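Local coordinates for uncharacterized protein (Bacteroides uniformis, PDB 4IYK) that is of unknown function but may bind carbohydrate, pairing a transthyretin-like N-terminal domain with an E-set-like C-terminal domain, at residues K154-F166 with Y178-L191. Residues are numbered along the deposited sequence; the frame is centred on the assembly and turned at random.
With EDO (1,2-ethanediol), chain F.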
ATOM      1  N   LYS A 154       0.281   3.863 -12.373  1.00 25.27           N
ATOM      2  CA  LYS A 154      -0.948   3.329 -12.952  1.00 25.35           C
ATOM      3  C   LYS A 154      -1.208   3.840 -14.352  1.00 29.20           C
ATOM      4  O   LYS A 154      -0.744   4.925 -14.736  1.00 27.64           O
ATOM      5  CB  LYS A 154      -2.145   3.712 -12.049  1.00 28.62           C
ATOM      6  CG  LYS A 154      -2.347   5.225 -11.920  1.00 25.65           C
ATOM      7  CD  LYS A 154      -3.395   5.598 -10.882  1.00 28.94           C
ATOM      8  CE  LYS A 154      -3.438   7.116 -10.757  1.00 34.55           C
ATOM      9  NZ  LYS A 154      -4.677   7.567 -10.097  1.00 49.49           N
ATOM     10  N   LEU A 155      -1.993   3.048 -15.099  1.00 25.15           N
ATOM     11  CA  LEU A 155      -2.450   3.364 -16.441  1.00 24.43           C
ATOM     12  C   LEU A 155      -3.784   4.089 -16.340  1.00 27.73           C
ATOM     13  O   LEU A 155      -4.516   3.903 -15.379  1.00 26.50           O
ATOM     14  CB  LEU A 155      -2.592   2.071 -17.269  1.00 23.52           C
ATOM     15  CG  LEU A 155      -1.295   1.300 -17.508  1.00 26.24           C
ATOM     16  CD1 LEU A 155      -1.596  -0.129 -17.986  1.00 24.43           C
ATOM     17  CD2 LEU A 155      -0.381   2.056 -18.503  1.00 26.56           C
ATOM     18  N   THR A 156      -4.068   4.949 -17.309  1.00 27.14           N
ATOM     19  CA  THR A 156      -5.324   5.703 -17.404  1.00 26.26           C
ATOM     20  C   THR A 156      -6.255   4.811 -18.221  1.00 26.88           C
ATOM     21  O   THR A 156      -5.909   4.459 -19.358  1.00 24.08           O
ATOM     22  CB  THR A 156      -5.038   7.053 -18.059  1.00 34.65           C
ATOM     23  OG1 THR A 156      -4.037   7.701 -17.285  1.00 36.03           O
ATOM     24  CG2 THR A 156      -6.294   7.920 -18.203  1.00 30.67           C
ATOM     25  N   LEU A 157      -7.409   4.455 -17.648  1.00 24.84           N
ATOM     26  CA  LEU A 157      -8.342   3.518 -18.273  1.00 25.28           C
ATOM     27  C   LEU A 157      -9.691   4.129 -18.640  1.00 29.96           C
ATOM     28  O   LEU A 157     -10.154   5.058 -17.985  1.00 28.97           O
ATOM     29  CB  LEU A 157      -8.567   2.319 -17.321  1.00 23.99           C
ATOM     30  CG  LEU A 157      -7.313   1.515 -16.882  1.00 26.15           C
ATOM     31  CD1 LEU A 157      -7.676   0.491 -15.818  1.00 24.87           C
ATOM     32  CD2 LEU A 157      -6.608   0.833 -18.092  1.00 25.52           C
ATOM     33  N   ASN A 158     -10.363   3.506 -19.634  1.00 27.63           N
ATOM     34  CA  ASN A 158     -11.697   3.898 -20.083  1.00 28.37           C
ATOM     35  C   ASN A 158     -12.776   3.021 -19.479  1.00 32.90           C
ATOM     36  O   ASN A 158     -12.536   1.835 -19.263  1.00 31.40           O
ATOM     37  CB  ASN A 158     -11.790   3.783 -21.595  1.00 26.81           C
ATOM     38  CG  ASN A 158     -10.743   4.509 -22.375  1.00 34.92           C
ATOM     39  OD1 ASN A 158     -10.495   5.694 -22.173  1.00 34.69           O
ATOM     40  ND2 ASN A 158     -10.201   3.834 -23.378  1.00 29.25           N
ATOM     41  N   GLY A 159     -13.974   3.589 -19.270  1.00 31.41           N
ATOM     42  CA  GLY A 159     -15.120   2.830 -18.790  1.00 31.95           C
ATOM     43  C   GLY A 159     -15.679   3.152 -17.426  1.00 36.59           C
ATOM     44  O   GLY A 159     -16.864   2.922 -17.196  1.00 37.20           O
ATOM     45  N   GLY A 160     -14.820   3.601 -16.517  1.00 33.75           N
ATOM     46  CA  GLY A 160     -15.186   3.997 -15.153  1.00 34.12           C
ATOM     47  C   GLY A 160     -15.461   2.907 -14.132  1.00 34.82           C
ATOM     48  O   GLY A 160     -15.606   3.214 -12.945  1.00 33.42           O
ATOM     49  N   THR A 161     -15.559   1.637 -14.567  1.00 31.34           N
ATOM     50  CA  THR A 161     -15.873   0.483 -13.684  1.00 30.97           C
ATOM     51  C   THR A 161     -14.646   0.006 -12.849  1.00 32.04           C
ATOM     52  O   THR A 161     -14.793  -0.864 -11.984  1.00 31.46           O
ATOM     53  CB  THR A 161     -16.426  -0.684 -14.531  1.00 37.66           C
ATOM     54  OG1 THR A 161     -15.540  -0.894 -15.614  1.00 39.88           O
ATOM     55  CG2 THR A 161     -17.803  -0.394 -15.101  1.00 37.93           C
ATOM     56  N   ASP A 162     -13.440   0.545 -13.138  1.00 26.13           N
ATOM     57  CA  ASP A 162     -12.197   0.191 -12.446  1.00 24.21           C
ATOM     58  C   ASP A 162     -12.037   0.977 -11.139  1.00 29.65           C
ATOM     59  O   ASP A 162     -11.105   0.713 -10.383  1.00 28.13           O
ATOM     60  CB  ASP A 162     -10.987   0.464 -13.358  1.00 23.62           C
ATOM     61  CG  ASP A 162     -10.924   1.911 -13.836  1.00 34.83           C
ATOM     62  OD1 ASP A 162     -11.919   2.381 -14.453  1.00 36.80           O
ATOM     63  OD2 ASP A 162      -9.878   2.581 -13.591  1.00 32.30           O
ATOM     64  N   LYS A 163     -12.923   1.967 -10.906  1.00 27.61           N
ATOM     65  CA  LYS A 163     -12.850   2.857  -9.761  1.00 27.85           C
ATOM     66  C   LYS A 163     -14.244   3.320  -9.306  1.00 33.45           C
ATOM     67  O   LYS A 163     -15.098   3.613 -10.137  1.00 34.15           O
ATOM     68  CB  LYS A 163     -11.986   4.079 -10.156  1.00 29.50           C
ATOM     69  CG  LYS A 163     -11.798   5.141  -9.063  1.00 32.94           C
ATOM     70  CD  LYS A 163     -11.048   6.360  -9.601  1.00 36.45           C
ATOM     71  CE  LYS A 163     -10.701   7.311  -8.476  1.00 37.56           C
ATOM     72  NZ  LYS A 163     -10.087   8.565  -8.976  1.00 38.66           N
ATOM     73  N   GLN A 164     -14.450   3.404  -7.978  1.00 32.67           N
ATOM     74  CA  GLN A 164     -15.686   3.920  -7.403  0.50 33.68           C
ATOM     75  C   GLN A 164     -15.358   4.880  -6.267  1.00 38.67           C
ATOM     76  O   GLN A 164     -14.471   4.609  -5.442  1.00 37.11           O
ATOM     77  CB  GLN A 164     -16.653   2.822  -6.944  0.50 35.60           C
ATOM     78  CG  GLN A 164     -18.084   3.364  -6.769  0.50 35.53           C
ATOM     79  CD  GLN A 164     -19.075   2.394  -6.194  0.50 47.55           C
ATOM     80  OE1 GLN A 164     -18.732   1.268  -5.819  0.50 46.65           O
ATOM     81  NE2 GLN A 164     -20.330   2.831  -6.080  0.50 32.56           N
ATOM     82  N   VAL A 165     -16.045   6.045  -6.270  1.00 35.29           N
ATOM     83  CA  VAL A 165     -15.850   7.101  -5.273  1.00 36.04           C
ATOM     84  C   VAL A 165     -17.125   7.198  -4.465  1.00 42.61           C
ATOM     85  O   VAL A 165     -18.240   7.172  -5.022  1.00 43.36           O
ATOM     86  CB  VAL A 165     -15.428   8.469  -5.893  1.00 40.79           C
ATOM     87  CG1 VAL A 165     -15.289   9.565  -4.823  1.00 41.78           C
ATOM     88  CG2 VAL A 165     -14.128   8.333  -6.692  1.00 38.21           C
ATOM     89  N   PHE A 166     -16.960   7.249  -3.140  1.00 39.93           N
ATOM     90  CA  PHE A 166     -18.077   7.378  -2.207  1.00 41.59           C
ATOM     91  C   PHE A 166     -18.056   8.796  -1.639  1.00 46.89           C
ATOM     92  O   PHE A 166     -17.067   9.209  -1.020  1.00 45.69           O
ATOM     93  CB  PHE A 166     -18.031   6.292  -1.104  1.00 43.10           C
ATOM     94  CG  PHE A 166     -17.892   4.898  -1.683  1.00 43.32           C
ATOM     95  CD1 PHE A 166     -16.635   4.344  -1.917  1.00 43.52           C
ATOM     96  CD2 PHE A 166     -19.017   4.143  -2.002  1.00 46.33           C
ATOM     97  CE1 PHE A 166     -16.507   3.088  -2.511  1.00 43.62           C
ATOM     98  CE2 PHE A 166     -18.885   2.871  -2.573  1.00 48.29           C
ATOM     99  CZ  PHE A 166     -17.629   2.348  -2.813  1.00 44.46           C
ATOM    100  N   TYR A 178     -17.484  -6.210  -2.846  1.00 38.79           N
ATOM    101  CA  TYR A 178     -17.224  -5.178  -3.843  1.00 36.88           C
ATOM    102  C   TYR A 178     -16.736  -5.821  -5.128  1.00 39.06           C
ATOM    103  O   TYR A 178     -16.040  -6.829  -5.077  1.00 37.17           O
ATOM    104  CB  TYR A 178     -16.205  -4.156  -3.318  1.00 36.43           C
ATOM    105  CG  TYR A 178     -16.704  -3.325  -2.156  1.00 39.53           C
ATOM    106  CD1 TYR A 178     -17.394  -2.134  -2.371  1.00 42.10           C
ATOM    107  CD2 TYR A 178     -16.446  -3.699  -0.841  1.00 40.53           C
ATOM    108  CE1 TYR A 178     -17.828  -1.346  -1.307  1.00 43.73           C
ATOM    109  CE2 TYR A 178     -16.882  -2.924   0.232  1.00 42.69           C
ATOM    110  CZ  TYR A 178     -17.570  -1.744  -0.008  1.00 51.58           C
ATOM    111  OH  TYR A 178     -18.005  -0.964   1.032  1.00 53.09           O
ATOM    112  N   THR A 179     -17.132  -5.260  -6.278  1.00 36.57           N
ATOM    113  CA  THR A 179     -16.693  -5.716  -7.611  1.00 34.08           C
ATOM    114  C   THR A 179     -16.198  -4.526  -8.417  1.00 34.51           C
ATOM    115  O   THR A 179     -16.878  -3.499  -8.479  1.00 34.47           O
ATOM    116  CB  THR A 179     -17.848  -6.453  -8.344  1.00 43.95           C
ATOM    117  OG1 THR A 179     -18.269  -7.568  -7.545  1.00 46.34           O
ATOM    118  CG2 THR A 179     -17.443  -6.959  -9.731  1.00 39.39           C
ATOM    119  N   LEU A 180     -15.008  -4.661  -9.035  1.00 29.10           N
ATOM    120  CA  LEU A 180     -14.415  -3.684  -9.957  1.00 28.13           C
ATOM    121  C   LEU A 180     -14.066  -4.418 -11.248  1.00 31.45           C
ATOM    122  O   LEU A 180     -13.794  -5.615 -11.217  1.00 31.25           O
ATOM    123  CB  LEU A 180     -13.201  -2.929  -9.367  1.00 26.33           C
ATOM    124  CG  LEU A 180     -13.507  -2.085  -8.107  1.00 29.70           C
ATOM    125  CD1 LEU A 180     -12.240  -1.748  -7.372  1.00 27.69           C
ATOM    126  CD2 LEU A 180     -14.334  -0.812  -8.437  1.00 31.14           C
ATOM    127  N   SER A 181     -14.143  -3.721 -12.382  1.00 28.78           N
ATOM    128  CA  SER A 181     -13.946  -4.310 -13.706  1.00 27.86           C
ATOM    129  C   SER A 181     -13.126  -3.451 -14.627  1.00 32.26           C
ATOM    130  O   SER A 181     -13.269  -2.216 -14.619  1.00 32.10           O
ATOM    131  CB  SER A 181     -15.304  -4.514 -14.388  1.00 32.92           C
ATOM    132  OG  SER A 181     -15.997  -5.646 -13.899  1.00 44.42           O
ATOM    133  N   ILE A 182     -12.364  -4.122 -15.523  1.00 27.80           N
ATOM    134  CA  ILE A 182     -11.645  -3.507 -16.631  1.00 26.37           C
ATOM    135  C   ILE A 182     -12.022  -4.290 -17.902  1.00 30.92           C
ATOM    136  O   ILE A 182     -11.806  -5.502 -17.961  1.00 30.87           O
ATOM    137  CB  ILE A 182     -10.109  -3.395 -16.451  1.00 27.24           C
ATOM    138  CG1 ILE A 182      -9.731  -2.599 -15.166  1.00 26.69           C
ATOM    139  CG2 ILE A 182      -9.476  -2.736 -17.704  1.00 25.89           C
ATOM    140  CD1 ILE A 182      -8.350  -2.964 -14.608  1.00 26.77           C
ATOM    141  N   ASP A 183     -12.602  -3.603 -18.895  1.00 27.11           N
ATOM    142  CA  ASP A 183     -12.931  -4.216 -20.182  1.00 27.53           C
ATOM    143  C   ASP A 183     -11.673  -4.115 -21.027  1.00 28.62           C
ATOM    144  O   ASP A 183     -11.212  -3.008 -21.285  1.00 28.37           O
ATOM    145  CB  ASP A 183     -14.146  -3.512 -20.850  1.00 30.37           C
ATOM    146  CG  ASP A 183     -14.600  -4.151 -22.162  1.00 35.21           C
ATOM    147  OD1 ASP A 183     -13.792  -4.216 -23.111  1.00 33.41           O
ATOM    148  OD2 ASP A 183     -15.760  -4.538 -22.250  1.00 42.90           O
ATOM    149  N   LEU A 184     -11.119  -5.248 -21.457  1.00 25.16           N
ATOM    150  CA  LEU A 184      -9.871  -5.252 -22.216  1.00 24.22           C
ATOM    151  C   LEU A 184     -10.005  -4.653 -23.603  1.00 29.85           C
ATOM    152  O   LEU A 184      -9.053  -4.011 -24.053  1.00 28.93           O
ATOM    153  CB  LEU A 184      -9.275  -6.659 -22.285  1.00 23.78           C
ATOM    154  CG  LEU A 184      -8.857  -7.208 -20.907  1.00 26.75           C
ATOM    155  CD1 LEU A 184      -8.349  -8.663 -21.024  1.00 27.58           C
ATOM    156  CD2 LEU A 184      -7.824  -6.275 -20.243  1.00 26.96           C
ATOM    157  N   GLY A 185     -11.158  -4.852 -24.254  1.00 28.61           N
ATOM    158  CA  GLY A 185     -11.430  -4.328 -25.593  1.00 28.87           C
ATOM    159  C   GLY A 185     -11.482  -2.811 -25.631  1.00 31.23           C
ATOM    160  O   GLY A 185     -11.076  -2.193 -26.619  1.00 30.53           O
ATOM    161  N   GLN A 186     -11.993  -2.209 -24.545  1.00 26.68           N
ATOM    162  CA  GLN A 186     -12.131  -0.769 -24.358  1.00 27.51           C
ATOM    163  C   GLN A 186     -10.810  -0.129 -23.902  1.00 30.14           C
ATOM    164  O   GLN A 186     -10.712   1.098 -23.870  1.00 30.25           O
ATOM    165  CB  GLN A 186     -13.245  -0.494 -23.316  1.00 29.45           C
ATOM    166  CG  GLN A 186     -14.670  -0.704 -23.912  1.00 29.79           C
ATOM    167  CD  GLN A 186     -14.966   0.218 -25.059  1.00 32.94           C
ATOM    168  OE1 GLN A 186     -14.962  -0.173 -26.249  1.00 35.59           O
ATOM    169  NE2 GLN A 186     -15.138   1.487 -24.745  1.00 25.73           N
ATOM    170  N   ASN A 187      -9.798  -0.964 -23.559  1.00 24.69           N
ATOM    171  CA  ASN A 187      -8.518  -0.527 -23.046  1.00 23.42           C
ATOM    172  C   ASN A 187      -7.336  -1.203 -23.749  1.00 28.31           C
ATOM    173  O   ASN A 187      -6.249  -1.312 -23.173  1.00 27.82           O
ATOM    174  CB  ASN A 187      -8.500  -0.812 -21.539  1.00 22.93           C
ATOM    175  CG  ASN A 187      -9.415   0.132 -20.798  1.00 34.69           C
ATOM    176  OD1 ASN A 187      -9.166   1.328 -20.761  1.00 27.78           O
ATOM    177  ND2 ASN A 187     -10.561  -0.352 -20.332  1.00 26.00           N
ATOM    178  N   ALA A 188      -7.522  -1.598 -25.012  1.00 27.11           N
ATOM    179  CA  ALA A 188      -6.485  -2.302 -25.796  1.00 26.24           C
ATOM    180  C   ALA A 188      -5.236  -1.449 -26.064  1.00 28.57           C
ATOM    181  O   ALA A 188      -4.183  -1.997 -26.338  1.00 27.19           O
ATOM    182  CB  ALA A 188      -7.073  -2.767 -27.112  1.00 28.34           C
ATOM    183  N   ASP A 189      -5.359  -0.121 -25.995  1.00 27.38           N
ATOM    184  CA  ASP A 189      -4.268   0.826 -26.249  1.00 26.20           C
ATOM    185  C   ASP A 189      -3.166   0.737 -25.158  1.00 26.94           C
ATOM    186  O   ASP A 189      -1.976   0.846 -25.484  1.00 25.85           O
ATOM    187  CB  ASP A 189      -4.828   2.275 -26.362  1.00 27.39           C
ATOM    188  CG  ASP A 189      -5.507   2.851 -25.126  1.00 27.20           C
ATOM    189  OD1 ASP A 189      -6.090   2.062 -24.332  1.00 24.28           O
ATOM    190  OD2 ASP A 189      -5.472   4.094 -24.951  1.00 28.08           O
ATOM    191  N   VAL A 190      -3.551   0.496 -23.899  1.00 23.67           N
ATOM    192  CA  VAL A 190      -2.593   0.438 -22.784  1.00 22.68           C
ATOM    193  C   VAL A 190      -2.518  -0.964 -22.137  1.00 26.43           C
ATOM    194  O   VAL A 190      -1.590  -1.217 -21.380  1.00 25.33           O
ATOM    195  CB  VAL A 190      -2.835   1.548 -21.729  1.00 26.02           C
ATOM    196  CG1 VAL A 190      -2.652   2.932 -22.361  1.00 27.12           C
ATOM    197  CG2 VAL A 190      -4.202   1.415 -21.042  1.00 25.30           C
ATOM    198  N   LEU A 191      -3.486  -1.860 -22.420  1.00 23.83           N
ATOM    199  CA  LEU A 191      -3.466  -3.247 -21.911  1.00 23.01           C
ATOM    200  C   LEU A 191      -3.373  -4.122 -23.136  1.00 26.43           C
ATOM    201  O   LEU A 191      -4.387  -4.505 -23.710  1.00 26.06           O
ATOM    202  CB  LEU A 191      -4.711  -3.552 -21.038  1.00 22.11           C
ATOM    203  CG  LEU A 191      -4.785  -2.794 -19.693  1.00 25.59           C
ATOM    204  CD1 LEU A 191      -6.137  -2.991 -19.045  1.00 25.43           C
ATOM    205  CD2 LEU A 191      -3.693  -3.226 -18.747  1.00 24.54           C
TER
HETATM  206  C1  EDO F 304     -18.188  11.298  -6.670  1.00 61.83           C
HETATM  207  O1  EDO F 304     -17.429  12.229  -5.914  1.00 61.85           O
HETATM  208  C2  EDO F 304     -18.866  10.302  -5.702  1.00 61.50           C
HETATM  209  O2  EDO F 304     -19.672   9.383  -6.418  1.00 63.53           O
HETATM  210  O   HOH W   1      -5.384   5.354 -22.406  1.00 34.61           O
HETATM  211  O   HOH W   2      -7.982   5.276 -24.766  1.00 27.90           O
HETATM  212  O   HOH W   3     -13.687  -1.039 -18.462  1.00 28.76           O
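Asn187 and Asn158 both hold CG beside the backbone N, with chi1 at -72° and -54°, and each amide thereby meets the other segment's main chain. In the C-terminal, E-set-like domain the contact joins strand 163-166, which pairs with 135-144, to strand 178-183, which pairs with 120-129; each belongs to a separate antiparallel sheet. Asn187 grips the backbone of Asn158 twice. Its OD1 accepts from Asn158 N at 2.7 Å, in plane and on a lone pair. Its ND2 donates to Asn158 O at 3.1 Å and also to Asp183 O in its own segment. Asn158 ND2 replies with a nearly straight bond to Gln186 O. An alanine in place of Asn187 would probably leave Asn158 N and O, and Asp183 O, without these bonds and loosen the loop around Asn158 from residues 184-187. Alongside the amides, Leu157 splits its branches: CD1 lies 3.7 Å from Ile182 CD1, the two side chains crossing at about a right angle, while CD2 meets Val190 CG2. Leu155 CD1 reaches Leu191 CD2. Farther along, Phe166 CZ lies 4.0 Å from Tyr178 CE1, and both side chains touch Leu136. At the turn 160-163, Ser181 N donates to Thr161 O, and Thr161 OG1 returns a bond to Ser181 O at 2.8 Å, from above the carbonyl plane.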